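Local coordinates for protein N-terminal domain of PorA (28-171) (Porphyromonas gingivalis ATCC 33277, PDB 6KJK) that forms part of a type IX secretion system cargo protein reported to affect the system's PorXY-SigP signalling, its own role being undefined, at residues A[4-9]-A[38-44]; A[58-62]-A[96-100]; A[106-112]-A[126-132]. One frame throughout, in Å; residues are numbered along the deposited sequence.

Contact 1: residues A[4-9]-A[38-44]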
ATOM      1  N   GLN A   4      -9.702   2.300  15.803  1.00 22.58           N
ATOM      2  CA  GLN A   4      -8.579   1.810  16.605  1.00 22.54           C
ATOM      3  C   GLN A   4      -7.410   1.318  15.759  1.00 16.82           C
ATOM      4  O   GLN A   4      -6.301   1.216  16.245  1.00 18.61           O
ATOM      5  CB  GLN A   4      -9.021   0.698  17.564  1.00 29.77           C
ATOM      6  CG  GLN A   4     -10.214   1.056  18.456  1.00 37.23           C
ATOM      7  CD  GLN A   4      -9.816   1.716  19.764  1.00 36.89           C
ATOM      8  OE1 GLN A   4      -8.781   1.396  20.348  1.00 34.87           O
ATOM      9  NE2 GLN A   4     -10.640   2.647  20.229  1.00 45.53           N
ATOM     10  N   VAL A   5      -7.641   1.028  14.481  1.00 15.94           N
ATOM     11  CA  VAL A   5      -6.570   0.646  13.561  1.00 13.48           C
ATOM     12  C   VAL A   5      -6.302   1.834  12.659  1.00 12.23           C
ATOM     13  O   VAL A   5      -7.242   2.383  12.063  1.00 15.54           O
ATOM     14  CB  VAL A   5      -6.952  -0.585  12.727  1.00 15.32           C
ATOM     15  CG1 VAL A   5      -5.864  -0.878  11.718  1.00 16.65           C
ATOM     16  CG2 VAL A   5      -7.178  -1.758  13.651  1.00 20.15           C
ATOM     17  N   VAL A   6      -5.043   2.248  12.569  1.00 12.15           N
ATOM     18  CA  VAL A   6      -4.644   3.388  11.757  1.00 11.39           C
ATOM     19  C   VAL A   6      -3.467   3.002  10.876  1.00 11.71           C
ATOM     20  O   VAL A   6      -2.755   2.022  11.131  1.00 11.41           O
ATOM     21  CB  VAL A   6      -4.310   4.662  12.577  1.00 12.96           C
ATOM     22  CG1 VAL A   6      -5.506   5.050  13.436  1.00 14.04           C
ATOM     23  CG2 VAL A   6      -3.088   4.447  13.470  1.00 12.28           C
ATOM     24  N   ILE A   7      -3.256   3.804   9.846  1.00  9.96           N
ATOM     25  CA  ILE A   7      -2.082   3.718   8.994  1.00 10.50           C
ATOM     26  C   ILE A   7      -1.238   4.953   9.256  1.00 11.41           C
ATOM     27  O   ILE A   7      -1.768   6.070   9.330  1.00 12.05           O
ATOM     28  CB  ILE A   7      -2.496   3.592   7.520  1.00 11.42           C
ATOM     29  CG1 ILE A   7      -3.250   2.256   7.341  1.00 12.89           C
ATOM     30  CG2 ILE A   7      -1.286   3.644   6.602  1.00 12.87           C
ATOM     31  CD1 ILE A   7      -4.092   2.168   6.068  1.00 15.92           C
ATOM     32  N   LYS A   8       0.052   4.747   9.466  1.00 11.23           N
ATOM     33  CA  LYS A   8       1.008   5.802   9.721  1.00 11.28           C
ATOM     34  C   LYS A   8       1.991   5.864   8.558  1.00 11.00           C
ATOM     35  O   LYS A   8       2.454   4.824   8.063  1.00 12.14           O
ATOM     36  CB  LYS A   8       1.763   5.482  11.020  1.00 14.12           C
ATOM     37  CG  LYS A   8       2.732   6.522  11.521  1.00 16.08           C
ATOM     38  CD  LYS A   8       3.281   6.123  12.879  1.00 20.58           C
ATOM     39  CE  LYS A   8       4.194   7.171  13.461  1.00 23.59           C
ATOM     40  NZ  LYS A   8       4.520   6.803  14.873  1.00 29.81           N
ATOM     41  N   VAL A   9       2.331   7.073   8.128  1.00 10.64           N
ATOM     42  CA  VAL A   9       3.354   7.298   7.114  1.00 11.83           C
ATOM     43  C   VAL A   9       4.323   8.333   7.653  1.00 15.32           C
ATOM     44  O   VAL A   9       3.907   9.397   8.133  1.00 14.14           O
ATOM     45  CB  VAL A   9       2.753   7.765   5.784  1.00 11.86           C
ATOM     46  CG1 VAL A   9       3.858   8.114   4.781  1.00 16.38           C
ATOM     47  CG2 VAL A   9       1.902   6.667   5.224  1.00 12.56           C
ATOM     48  N   GLY A  38       4.725   2.477   5.009  1.00  9.84           N
ATOM     49  CA  GLY A  38       4.000   2.948   6.162  1.00 11.62           C
ATOM     50  C   GLY A  38       3.934   1.854   7.198  1.00 10.59           C
ATOM     51  O   GLY A  38       4.689   0.872   7.149  1.00 10.21           O
ATOM     52  N   MET A  39       3.056   2.042   8.167  1.00 11.27           N
ATOM     53  CA  MET A  39       2.862   1.111   9.271  0.56 10.70           C
ATOM     54  C   MET A  39       1.370   0.983   9.525  1.00 12.85           C
ATOM     55  O   MET A  39       0.646   1.994   9.474  1.00 15.21           O
ATOM     56  CB  MET A  39       3.484   1.652  10.577  0.56 14.75           C
ATOM     57  CG  MET A  39       4.990   1.856  10.531  0.56 16.37           C
ATOM     58  SD  MET A  39       5.936   0.320  10.593  0.56 15.02           S
ATOM     59  CE  MET A  39       5.026  -0.530  11.812  0.56 16.90           C
ATOM     60  N   VAL A  40       0.898  -0.220   9.817  1.00 10.96           N
ATOM     61  CA  VAL A  40      -0.468  -0.429  10.299  1.00 10.89           C
ATOM     62  C   VAL A  40      -0.383  -0.630  11.805  1.00 10.41           C
ATOM     63  O   VAL A  40       0.332  -1.523  12.284  1.00 12.23           O
ATOM     64  CB  VAL A  40      -1.114  -1.636   9.613  1.00 10.52           C
ATOM     65  CG1 VAL A  40      -2.514  -1.823  10.171  1.00 14.09           C
ATOM     66  CG2 VAL A  40      -1.170  -1.402   8.113  1.00 12.35           C
ATOM     67  N   ILE A  41      -1.126   0.187  12.559  1.00 11.41           N
ATOM     68  CA  ILE A  41      -1.028   0.211  14.017  1.00 12.03           C
ATOM     69  C   ILE A  41      -2.384  -0.101  14.608  1.00 12.38           C
ATOM     70  O   ILE A  41      -3.383   0.488  14.200  1.00 13.21           O
ATOM     71  CB  ILE A  41      -0.529   1.585  14.498  1.00 13.08           C
ATOM     72  CG1 ILE A  41       0.878   1.824  13.951  1.00 17.77           C
ATOM     73  CG2 ILE A  41      -0.534   1.703  16.048  1.00 15.72           C
ATOM     74  CD1 ILE A  41       1.313   3.247  13.969  1.00 23.10           C
ATOM     75  N   ASN A  42      -2.429  -1.003  15.574  1.00 13.26           N
ATOM     76  CA  ASN A  42      -3.641  -1.251  16.333  1.00 12.71           C
ATOM     77  C   ASN A  42      -3.477  -0.539  17.671  1.00 16.36           C
ATOM     78  O   ASN A  42      -2.598  -0.905  18.458  1.00 15.01           O
ATOM     79  CB  ASN A  42      -3.806  -2.753  16.551  1.00 16.32           C
ATOM     80  CG  ASN A  42      -4.853  -3.084  17.592  1.00 17.46           C
ATOM     81  OD1 ASN A  42      -5.779  -2.300  17.825  1.00 17.81           O
ATOM     82  ND2 ASN A  42      -4.719  -4.260  18.222  1.00 18.51           N
ATOM     83  N   GLN A  43      -4.322   0.457  17.934  1.00 13.97           N
ATOM     84  CA  GLN A  43      -4.197   1.284  19.129  1.00 15.68           C
ATOM     85  C   GLN A  43      -4.895   0.689  20.349  1.00 19.23           C
ATOM     86  O   GLN A  43      -4.777   1.246  21.445  1.00 22.06           O
ATOM     87  CB  GLN A  43      -4.739   2.685  18.852  1.00 17.55           C
ATOM     88  CG  GLN A  43      -3.957   3.387  17.775  1.00 16.52           C
ATOM     89  CD  GLN A  43      -4.615   4.688  17.343  1.00 15.31           C
ATOM     90  OE1 GLN A  43      -5.827   4.860  17.467  1.00 19.66           O
ATOM     91  NE2 GLN A  43      -3.816   5.598  16.872  1.00 15.23           N
ATOM     92  N   SER A  44      -5.607  -0.416  20.199  1.00 19.05           N
ATOM     93  CA  SER A  44      -6.249  -1.090  21.321  1.00 23.01           C
ATOM     94  C   SER A  44      -5.248  -1.921  22.117  1.00 19.46           C
ATOM     95  O   SER A  44      -4.218  -2.375  21.614  1.00 26.02           O
ATOM     96  CB  SER A  44      -7.368  -1.994  20.802  1.00 26.72           C
ATOM     97  OG  SER A  44      -7.930  -2.760  21.856  1.00 33.09           O
TER
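The side-chain amide of Gln43 spreads one face over Val6, with NE2 3.7 Å from Val6 CG2 and CD 4.0 Å from Val6 CG1; both methyls of Val6 lie against that face, the two side chains crossing at about a right angle. Its chain, extended beyond CG, reaches there by passing close to Gln4 O, which accepts a nearly straight bond from Gln43 N (2.7 Å). The second amide, that of Asn42, receives Ser44 N from above its carbonyl plane, an Asx turn that starts as the strand ends; its ND2 donates to Thr46 O and Val85 O. Between these ends and Gly38, strands 5-9 and 38-42 run antiparallel. Val6 and Ile41 form a hydrogen-bonded pair, Val6 N giving to Ile41 O at 2.9 Å, and Lys8 and Met39 do the same. On their side of the sheet Ile41 CD1 meets both CB and CD of Lys8, whose extended chain offers methylenes before its amine leads away. The other side carries Val5, Ile7 and Val40, with Asn42 at its end, and Val5 CG1 is 3.8 Å from Val40 CG1; beta-branched residues suit extended backbone and a buried face alike. The chemistry therefore divides: backbone bonds hold the strands in register, aliphatic carbon fills the interior, and the buried Asn42 amide is satisfied by Ser44 N of the turn and by the carbonyls of Thr46 and Val85.

Contact 2: residues A[58-62]-A[96-100]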
ATOM      1  N   GLU A  58      -4.607   0.624 -10.520  1.00 10.52           N
ATOM      2  CA  GLU A  58      -4.569   1.293 -11.823  1.00 11.40           C
ATOM      3  C   GLU A  58      -3.111   1.468 -12.192  1.00 12.28           C
ATOM      4  O   GLU A  58      -2.355   2.113 -11.440  1.00 12.18           O
ATOM      5  CB  GLU A  58      -5.246   2.658 -11.714  1.00 14.16           C
ATOM      6  CG  GLU A  58      -6.605   2.589 -10.989  1.00 24.22           C
ATOM      7  CD  GLU A  58      -7.502   3.809 -11.176  1.00 40.68           C
ATOM      8  OE1 GLU A  58      -8.540   3.689 -11.863  1.00 50.00           O
ATOM      9  OE2 GLU A  58      -7.190   4.879 -10.610  1.00 43.56           O
ATOM     10  N   MET A  59      -2.699   0.887 -13.299  1.00 10.77           N
ATOM     11  CA  MET A  59      -1.296   0.853 -13.679  1.00 12.53           C
ATOM     12  C   MET A  59      -1.167   1.108 -15.169  1.00 11.11           C
ATOM     13  O   MET A  59      -2.074   0.816 -15.959  1.00 13.26           O
ATOM     14  CB  MET A  59      -0.662  -0.514 -13.361  1.00 11.34           C
ATOM     15  CG  MET A  59      -0.720  -0.916 -11.871  1.00 13.03           C
ATOM     16  SD  MET A  59       0.298  -2.340 -11.448  1.00 12.48           S
ATOM     17  CE  MET A  59      -0.672  -3.666 -12.152  1.00 13.63           C
ATOM     18  N   ILE A  60      -0.009   1.591 -15.558  1.00 11.86           N
ATOM     19  CA  ILE A  60       0.362   1.534 -16.971  1.00 14.15           C
ATOM     20  C   ILE A  60       0.516   0.069 -17.395  1.00 15.64           C
ATOM     21  O   ILE A  60       0.634  -0.851 -16.589  1.00 16.61           O
ATOM     22  CB  ILE A  60       1.648   2.366 -17.166  1.00 16.51           C
ATOM     23  CG1 ILE A  60       1.802   2.778 -18.630  1.00 17.51           C
ATOM     24  CG2 ILE A  60       2.880   1.612 -16.690  1.00 16.17           C
ATOM     25  CD1 ILE A  60       2.774   3.869 -18.810  1.00 24.95           C
ATOM     26  N   GLY A  61       0.431  -0.166 -18.708  1.00 14.90           N
ATOM     27  CA  GLY A  61       0.161  -1.520 -19.209  1.00 20.99           C
ATOM     28  C   GLY A  61       1.040  -2.631 -18.647  1.00 19.91           C
ATOM     29  O   GLY A  61       0.549  -3.670 -18.189  1.00 23.73           O
ATOM     30  N   ASP A  62       2.354  -2.462 -18.723  1.00 17.11           N
ATOM     31  CA  ASP A  62       3.292  -3.452 -18.198  1.00 18.67           C
ATOM     32  C   ASP A  62       3.775  -3.130 -16.779  1.00 17.61           C
ATOM     33  O   ASP A  62       4.848  -3.593 -16.379  1.00 20.26           O
ATOM     34  CB  ASP A  62       4.481  -3.636 -19.142  1.00 24.74           C
ATOM     35  CG  ASP A  62       4.836  -5.096 -19.341  1.00 36.39           C
ATOM     36  OD1 ASP A  62       4.726  -5.586 -20.487  1.00 40.90           O
ATOM     37  OD2 ASP A  62       5.214  -5.765 -18.350  1.00 34.74           O
ATOM     38  N   TYR A  96       5.791  -0.306  -6.878  1.00 11.23           N
ATOM     39  CA  TYR A  96       5.185  -0.229  -8.200  1.00 10.81           C
ATOM     40  C   TYR A  96       6.332  -0.117  -9.181  1.00 11.71           C
ATOM     41  O   TYR A  96       7.169   0.788  -9.056  1.00 12.80           O
ATOM     42  CB  TYR A  96       4.291   1.004  -8.249  1.00 11.27           C
ATOM     43  CG  TYR A  96       3.651   1.296  -9.596  1.00 10.32           C
ATOM     44  CD1 TYR A  96       3.140   0.287 -10.418  1.00 12.04           C
ATOM     45  CD2 TYR A  96       3.571   2.589 -10.031  1.00 10.76           C
ATOM     46  CE1 TYR A  96       2.576   0.591 -11.636  1.00 11.42           C
ATOM     47  CE2 TYR A  96       2.998   2.913 -11.263  1.00 11.78           C
ATOM     48  CZ  TYR A  96       2.488   1.891 -12.057  1.00 11.34           C
ATOM     49  OH  TYR A  96       1.892   2.141 -13.294  1.00 13.00           O
ATOM     50  N   THR A  97       6.394  -1.032 -10.151  1.00 12.18           N
ATOM     51  CA  THR A  97       7.500  -1.082 -11.095  1.00 13.75           C
ATOM     52  C   THR A  97       6.929  -1.040 -12.502  1.00 15.96           C
ATOM     53  O   THR A  97       5.849  -1.577 -12.757  1.00 14.18           O
ATOM     54  CB  THR A  97       8.306  -2.345 -10.908  1.00 17.04           C
ATOM     55  OG1 THR A  97       7.441  -3.466 -10.973  1.00 22.87           O
ATOM     56  CG2 THR A  97       8.956  -2.353  -9.557  1.00 16.98           C
ATOM     57  N   PHE A  98       7.627  -0.375 -13.410  1.00 16.05           N
ATOM     58  CA  PHE A  98       7.064  -0.123 -14.733  1.00 15.95           C
ATOM     59  C   PHE A  98       8.175   0.388 -15.635  1.00 17.62           C
ATOM     60  O   PHE A  98       9.249   0.749 -15.154  1.00 18.48           O
ATOM     61  CB  PHE A  98       5.910   0.899 -14.676  1.00 14.93           C
ATOM     62  CG  PHE A  98       6.282   2.172 -13.947  1.00 14.72           C
ATOM     63  CD1 PHE A  98       6.841   3.251 -14.628  1.00 16.81           C
ATOM     64  CD2 PHE A  98       6.095   2.277 -12.584  1.00 15.42           C
ATOM     65  CE1 PHE A  98       7.218   4.396 -13.947  1.00 16.88           C
ATOM     66  CE2 PHE A  98       6.461   3.417 -11.890  1.00 15.41           C
ATOM     67  CZ  PHE A  98       7.026   4.477 -12.564  1.00 17.71           C
ATOM     68  N   PRO A  99       7.944   0.403 -16.949  1.00 21.28           N
ATOM     69  CA  PRO A  99       9.014   0.805 -17.874  1.00 22.09           C
ATOM     70  C   PRO A  99       9.372   2.279 -17.753  1.00 17.76           C
ATOM     71  O   PRO A  99       8.513   3.138 -17.547  1.00 19.81           O
ATOM     72  CB  PRO A  99       8.418   0.494 -19.255  1.00 23.42           C
ATOM     73  CG  PRO A  99       7.384  -0.545 -19.002  1.00 22.08           C
ATOM     74  CD  PRO A  99       6.790  -0.164 -17.662  1.00 18.34           C
ATOM     75  N   VAL A 100      10.669   2.561 -17.915  1.00 25.59           N
ATOM     76  CA  VAL A 100      11.106   3.933 -18.120  1.00 27.23           C
ATOM     77  C   VAL A 100      10.365   4.515 -19.316  1.00 28.20           C
ATOM     78  O   VAL A 100      10.175   3.849 -20.344  1.00 27.29           O
ATOM     79  CB  VAL A 100      12.626   3.971 -18.349  1.00 27.31           C
ATOM     80  CG1 VAL A 100      13.073   5.361 -18.780  1.00 28.61           C
ATOM     81  CG2 VAL A 100      13.358   3.525 -17.115  1.00 29.33           C
TER
HETATM   82  O   HOH W   1       6.912  -4.121 -13.983  1.00 28.99           O
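Tyr96 makes the principal contact: its hydroxyl OH accepts a hydrogen bond from Ile60 N at 3.0 Å, with an N-H...O angle of 160° and the donor at the ring's edge, near its plane. The CG of Tyr96 stands anti to its own N (chi1 176°), which carries the long ring from strand 90-99 to the loop. His105 NE2 is hydrogen-bonded to the same hydroxyl, so a polar group that would otherwise be costly in a buried setting has two partners. Met59 slides past the ring in the opposite direction, its CG 3.6 Å from Tyr96 CE1, and its SD lies obliquely 4.8 Å from the Tyr96 ring centroid, a Met-aromatic contact made by a flexible chain bent at its last torsion. Thr97, partly exposed, reaches the loop through water: one molecule lies 3.1 Å from Thr97 OG1 and donates to Asp62 O. Phe98 follows with its CB 3.7 Å from Ile60 CG2. Its ring, swung between N and C by a chi1 of 52°, brings CD2 over one face of Tyr96, offset toward the rim. Pro99 ends the strand; it has no N-H to give to a neighbouring strand, which suits the place where pairing stops. Its CG is 4.2 Å from Asp62 CB, and Ile60 CG2 also approaches its CD. The loop that follows strand 48-58 and leads to strand 64-69 thus covers the tyrosine hydroxyl. Strand 90-99 bonds to 31-42 and 64-69 in one sheet, while the Tyr96 ring meets Phe109 edge-to-face and touches Phe131, both belonging to the facing sheet of strands 105-115 and 125-133.

Contact 3: residues A[106-112]-A[126-132]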
ATOM      1  N   THR A 106       0.202   8.359 -13.709  1.00 15.87           N
ATOM      2  CA  THR A 106      -0.093   8.079 -12.308  1.00 16.68           C
ATOM      3  C   THR A 106      -0.555   6.634 -12.174  1.00 17.02           C
ATOM      4  O   THR A 106      -1.526   6.223 -12.823  1.00 20.17           O
ATOM      5  CB  THR A 106      -1.176   9.027 -11.791  1.00 19.74           C
ATOM      6  OG1 THR A 106      -0.745  10.391 -11.956  1.00 22.90           O
ATOM      7  CG2 THR A 106      -1.435   8.763 -10.322  1.00 19.15           C
ATOM      8  N   GLY A 107       0.161   5.847 -11.373  1.00 13.56           N
ATOM      9  CA  GLY A 107      -0.368   4.570 -10.875  1.00 14.48           C
ATOM     10  C   GLY A 107      -1.150   4.868  -9.606  1.00 12.32           C
ATOM     11  O   GLY A 107      -0.762   5.729  -8.824  1.00 17.38           O
ATOM     12  N   ALA A 108      -2.281   4.229  -9.423  1.00 11.66           N
ATOM     13  CA  ALA A 108      -3.133   4.524  -8.277  1.00 12.46           C
ATOM     14  C   ALA A 108      -3.616   3.221  -7.658  1.00 12.15           C
ATOM     15  O   ALA A 108      -4.057   2.307  -8.377  1.00 12.35           O
ATOM     16  CB  ALA A 108      -4.332   5.388  -8.691  1.00 15.30           C
ATOM     17  N   PHE A 109      -3.528   3.135  -6.330  1.00 10.09           N
ATOM     18  CA  PHE A 109      -3.903   1.941  -5.606  1.00 10.28           C
ATOM     19  C   PHE A 109      -4.679   2.343  -4.373  1.00 11.19           C
ATOM     20  O   PHE A 109      -4.495   3.446  -3.838  1.00 12.60           O
ATOM     21  CB  PHE A 109      -2.654   1.167  -5.164  1.00 10.63           C
ATOM     22  CG  PHE A 109      -1.807   0.695  -6.328  1.00  9.62           C
ATOM     23  CD1 PHE A 109      -0.830   1.507  -6.879  1.00 10.82           C
ATOM     24  CD2 PHE A 109      -2.019  -0.566  -6.887  1.00 10.83           C
ATOM     25  CE1 PHE A 109      -0.056   1.043  -7.938  1.00 11.86           C
ATOM     26  CE2 PHE A 109      -1.244  -1.008  -7.915  1.00 12.24           C
ATOM     27  CZ  PHE A 109      -0.264  -0.224  -8.442  1.00 10.34           C
ATOM     28  N   THR A 110      -5.513   1.439  -3.895  1.00 10.05           N
ATOM     29  CA  THR A 110      -6.117   1.587  -2.575  1.00 10.39           C
ATOM     30  C   THR A 110      -5.740   0.363  -1.773  1.00 10.12           C
ATOM     31  O   THR A 110      -5.818  -0.756  -2.284  1.00 10.91           O
ATOM     32  CB  THR A 110      -7.637   1.748  -2.669  1.00 11.40           C
ATOM     33  OG1 THR A 110      -7.929   2.926  -3.437  1.00 13.34           O
ATOM     34  CG2 THR A 110      -8.275   1.873  -1.286  1.00 12.14           C
ATOM     35  N   PHE A 111      -5.313   0.573  -0.537  1.00  9.63           N
ATOM     36  CA  PHE A 111      -5.017  -0.500   0.400  1.00  9.93           C
ATOM     37  C   PHE A 111      -5.995  -0.366   1.553  1.00  8.72           C
ATOM     38  O   PHE A 111      -6.130   0.734   2.134  1.00 10.49           O
ATOM     39  CB  PHE A 111      -3.586  -0.382   0.913  1.00 10.77           C
ATOM     40  CG  PHE A 111      -3.285  -1.338   2.034  1.00 10.61           C
ATOM     41  CD1 PHE A 111      -2.879  -2.647   1.777  1.00 10.68           C
ATOM     42  CD2 PHE A 111      -3.449  -0.940   3.351  1.00 10.85           C
ATOM     43  CE1 PHE A 111      -2.598  -3.524   2.836  1.00 11.85           C
ATOM     44  CE2 PHE A 111      -3.191  -1.809   4.413  1.00 12.66           C
ATOM     45  CZ  PHE A 111      -2.756  -3.084   4.142  1.00 12.93           C
ATOM     46  N   SER A 112      -6.609  -1.472   1.951  1.00  9.21           N
ATOM     47  CA  SER A 112      -7.389  -1.484   3.181  1.00 10.58           C
ATOM     48  C   SER A 112      -7.021  -2.667   4.046  1.00 11.04           C
ATOM     49  O   SER A 112      -6.704  -3.755   3.567  1.00 11.27           O
ATOM     50  CB  SER A 112      -8.902  -1.566   2.913  1.00 12.51           C
ATOM     51  OG  SER A 112      -9.349  -0.416   2.214  1.00 13.82           O
ATOM     52  N   THR A 126      -8.035   2.527   5.615  1.00 11.26           N
ATOM     53  CA  THR A 126      -7.826   2.575   4.177  1.00 10.52           C
ATOM     54  C   THR A 126      -6.903   3.728   3.854  1.00 10.86           C
ATOM     55  O   THR A 126      -7.020   4.818   4.441  1.00 11.41           O
ATOM     56  CB  THR A 126      -9.179   2.817   3.490  1.00 11.41           C
ATOM     57  OG1 THR A 126     -10.013   1.688   3.741  1.00 14.30           O
ATOM     58  CG2 THR A 126      -9.029   3.010   1.976  1.00 14.16           C
ATOM     59  N   VAL A 127      -6.008   3.497   2.898  1.00 10.26           N
ATOM     60  CA  VAL A 127      -5.178   4.551   2.345  1.00 10.30           C
ATOM     61  C   VAL A 127      -5.201   4.417   0.832  1.00 10.24           C
ATOM     62  O   VAL A 127      -5.195   3.301   0.286  1.00 10.75           O
ATOM     63  CB  VAL A 127      -3.737   4.521   2.905  1.00  9.74           C
ATOM     64  CG1 VAL A 127      -3.031   3.190   2.629  1.00 12.11           C
ATOM     65  CG2 VAL A 127      -2.925   5.701   2.427  1.00 10.95           C
ATOM     66  N   ASN A 128      -5.268   5.558   0.172  1.00 10.82           N
ATOM     67  CA  ASN A 128      -5.170   5.643  -1.279  1.00 11.92           C
ATOM     68  C   ASN A 128      -3.779   6.143  -1.625  1.00 11.39           C
ATOM     69  O   ASN A 128      -3.314   7.132  -1.049  1.00 14.19           O
ATOM     70  CB  ASN A 128      -6.231   6.596  -1.845  1.00 12.46           C
ATOM     71  CG  ASN A 128      -7.587   6.207  -1.434  1.00 14.84           C
ATOM     72  OD1 ASN A 128      -8.124   5.190  -1.905  1.00 15.37           O
ATOM     73  ND2 ASN A 128      -8.154   6.948  -0.490  1.00 15.91           N
ATOM     74  N   ILE A 129      -3.100   5.456  -2.531  1.00 11.21           N
ATOM     75  CA  ILE A 129      -1.710   5.715  -2.850  1.00 10.94           C
ATOM     76  C   ILE A 129      -1.646   6.077  -4.327  1.00 11.57           C
ATOM     77  O   ILE A 129      -2.074   5.284  -5.185  1.00 13.03           O
ATOM     78  CB  ILE A 129      -0.860   4.471  -2.574  1.00 11.85           C
ATOM     79  CG1 ILE A 129      -0.982   4.094  -1.113  1.00 11.73           C
ATOM     80  CG2 ILE A 129       0.606   4.700  -2.966  1.00 15.65           C
ATOM     81  CD1 ILE A 129      -0.533   2.719  -0.836  1.00 14.78           C
ATOM     82  N   ASN A 130      -1.101   7.248  -4.640  1.00 12.81           N
ATOM     83  CA  ASN A 130      -0.892   7.664  -6.026  1.00 13.01           C
ATOM     84  C   ASN A 130       0.597   7.748  -6.293  1.00 13.03           C
ATOM     85  O   ASN A 130       1.314   8.486  -5.598  1.00 15.27           O
ATOM     86  CB  ASN A 130      -1.509   9.037  -6.297  1.00 15.88           C
ATOM     87  CG  ASN A 130      -3.010   9.026  -6.238  1.00 20.27           C
ATOM     88  OD1 ASN A 130      -3.659   8.049  -6.627  1.00 20.70           O
ATOM     89  ND2 ASN A 130      -3.583  10.119  -5.744  1.00 24.41           N
ATOM     90  N   PHE A 131       1.076   6.973  -7.235  1.00 12.77           N
ATOM     91  CA  PHE A 131       2.451   7.048  -7.693  1.00 12.07           C
ATOM     92  C   PHE A 131       2.460   7.982  -8.888  1.00 12.72           C
ATOM     93  O   PHE A 131       2.070   7.593  -9.989  1.00 13.23           O
ATOM     94  CB  PHE A 131       2.926   5.660  -8.104  1.00 11.75           C
ATOM     95  CG  PHE A 131       3.031   4.678  -6.943  1.00 11.22           C
ATOM     96  CD1 PHE A 131       4.114   4.747  -6.067  1.00 13.21           C
ATOM     97  CD2 PHE A 131       2.073   3.710  -6.703  1.00 12.53           C
ATOM     98  CE1 PHE A 131       4.249   3.858  -5.002  1.00 14.23           C
ATOM     99  CE2 PHE A 131       2.218   2.815  -5.651  1.00 12.07           C
ATOM    100  CZ  PHE A 131       3.308   2.885  -4.800  1.00 11.28           C
ATOM    101  N   LYS A 132       2.882   9.217  -8.673  1.00 12.48           N
ATOM    102  CA  LYS A 132       2.903  10.240  -9.723  1.00 14.43           C
ATOM    103  C   LYS A 132       4.305  10.263 -10.321  1.00 16.65           C
ATOM    104  O   LYS A 132       5.221  10.904  -9.785  1.00 18.07           O
ATOM    105  CB  LYS A 132       2.480  11.592  -9.169  1.00 16.27           C
ATOM    106  CG  LYS A 132       1.050  11.611  -8.709  1.00 18.97           C
ATOM    107  CD  LYS A 132       0.620  12.995  -8.285  1.00 28.07           C
ATOM    108  CE  LYS A 132      -0.825  12.993  -7.845  1.00 26.52           C
ATOM    109  NZ  LYS A 132      -1.228  14.314  -7.289  1.00 36.09           N
TER
HETATM  110  O   HOH W   2      -5.315   6.068  -5.186  1.00 18.99           O
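This is the paired body of an antiparallel beta hairpin, strands 105-115 and 125-133, in the middle of one sheet of a beta-sandwich. Its hydrogen-bonded pairs are Gly107 with Phe131, Phe109 with Ile129 and Phe111 with Val127; Ile129 N meets Phe109 O almost straight, 177° at the hydrogen. These residues also supply the inner face. The Phe109 and Phe131 rings meet rim to rim, with planes at 79° and Phe109 CD1 3.5 Å from Phe131 CE2 in the plane of the latter ring. Ile129 CG2 lies over one face of Phe131. Gly107, lacking a side chain, lets Tyr96 of the facing sheet approach its backbone. The opposite face is mostly polar: Thr110 OG1 donates to Asn128 OD1 at 2.7 Å, in the carbonyl plane, the two side chains lying alongside each other, and Ser112 OG is 2.7 Å from Thr126 OG1 in a bond that either hydroxyl could donate. Threonine suits such a place, pairing a hydroxyl with a methyl: Thr110 CG2 touches Thr126 CG2 at 3.5 Å. Lys132 forms a salt bridge with Asp21. Strand 48-58 flanks the hairpin along 105-115 and strand 18-22 runs parallel to 125-133, while Leu92 and Leu94 of strand 90-99 face its aromatic side.

How the contacts relate
From the N terminus the chain closes three loops in series, none nested in or crossing another. Contact 1 joins the first strand to the end of 31-42, enclosing residues 10-37. Contact 2 brings the turn after strand 48-58 to the end of 90-99, and the disulfide Cys68-Cys72 lies within the loop it closes. Contact 3 closes the last hairpin. Contacts 1 and 2 both reach the sheet holding 31-42 and 90-99, but their centres lie 28 Å apart, on opposite sides of the chain's centre. Contact 3, from the facing sheet, touches both: Ile7 CD1 packs on Val127 CG1, and Met59 CG on Phe109 CZ, joining the sandwich near each end.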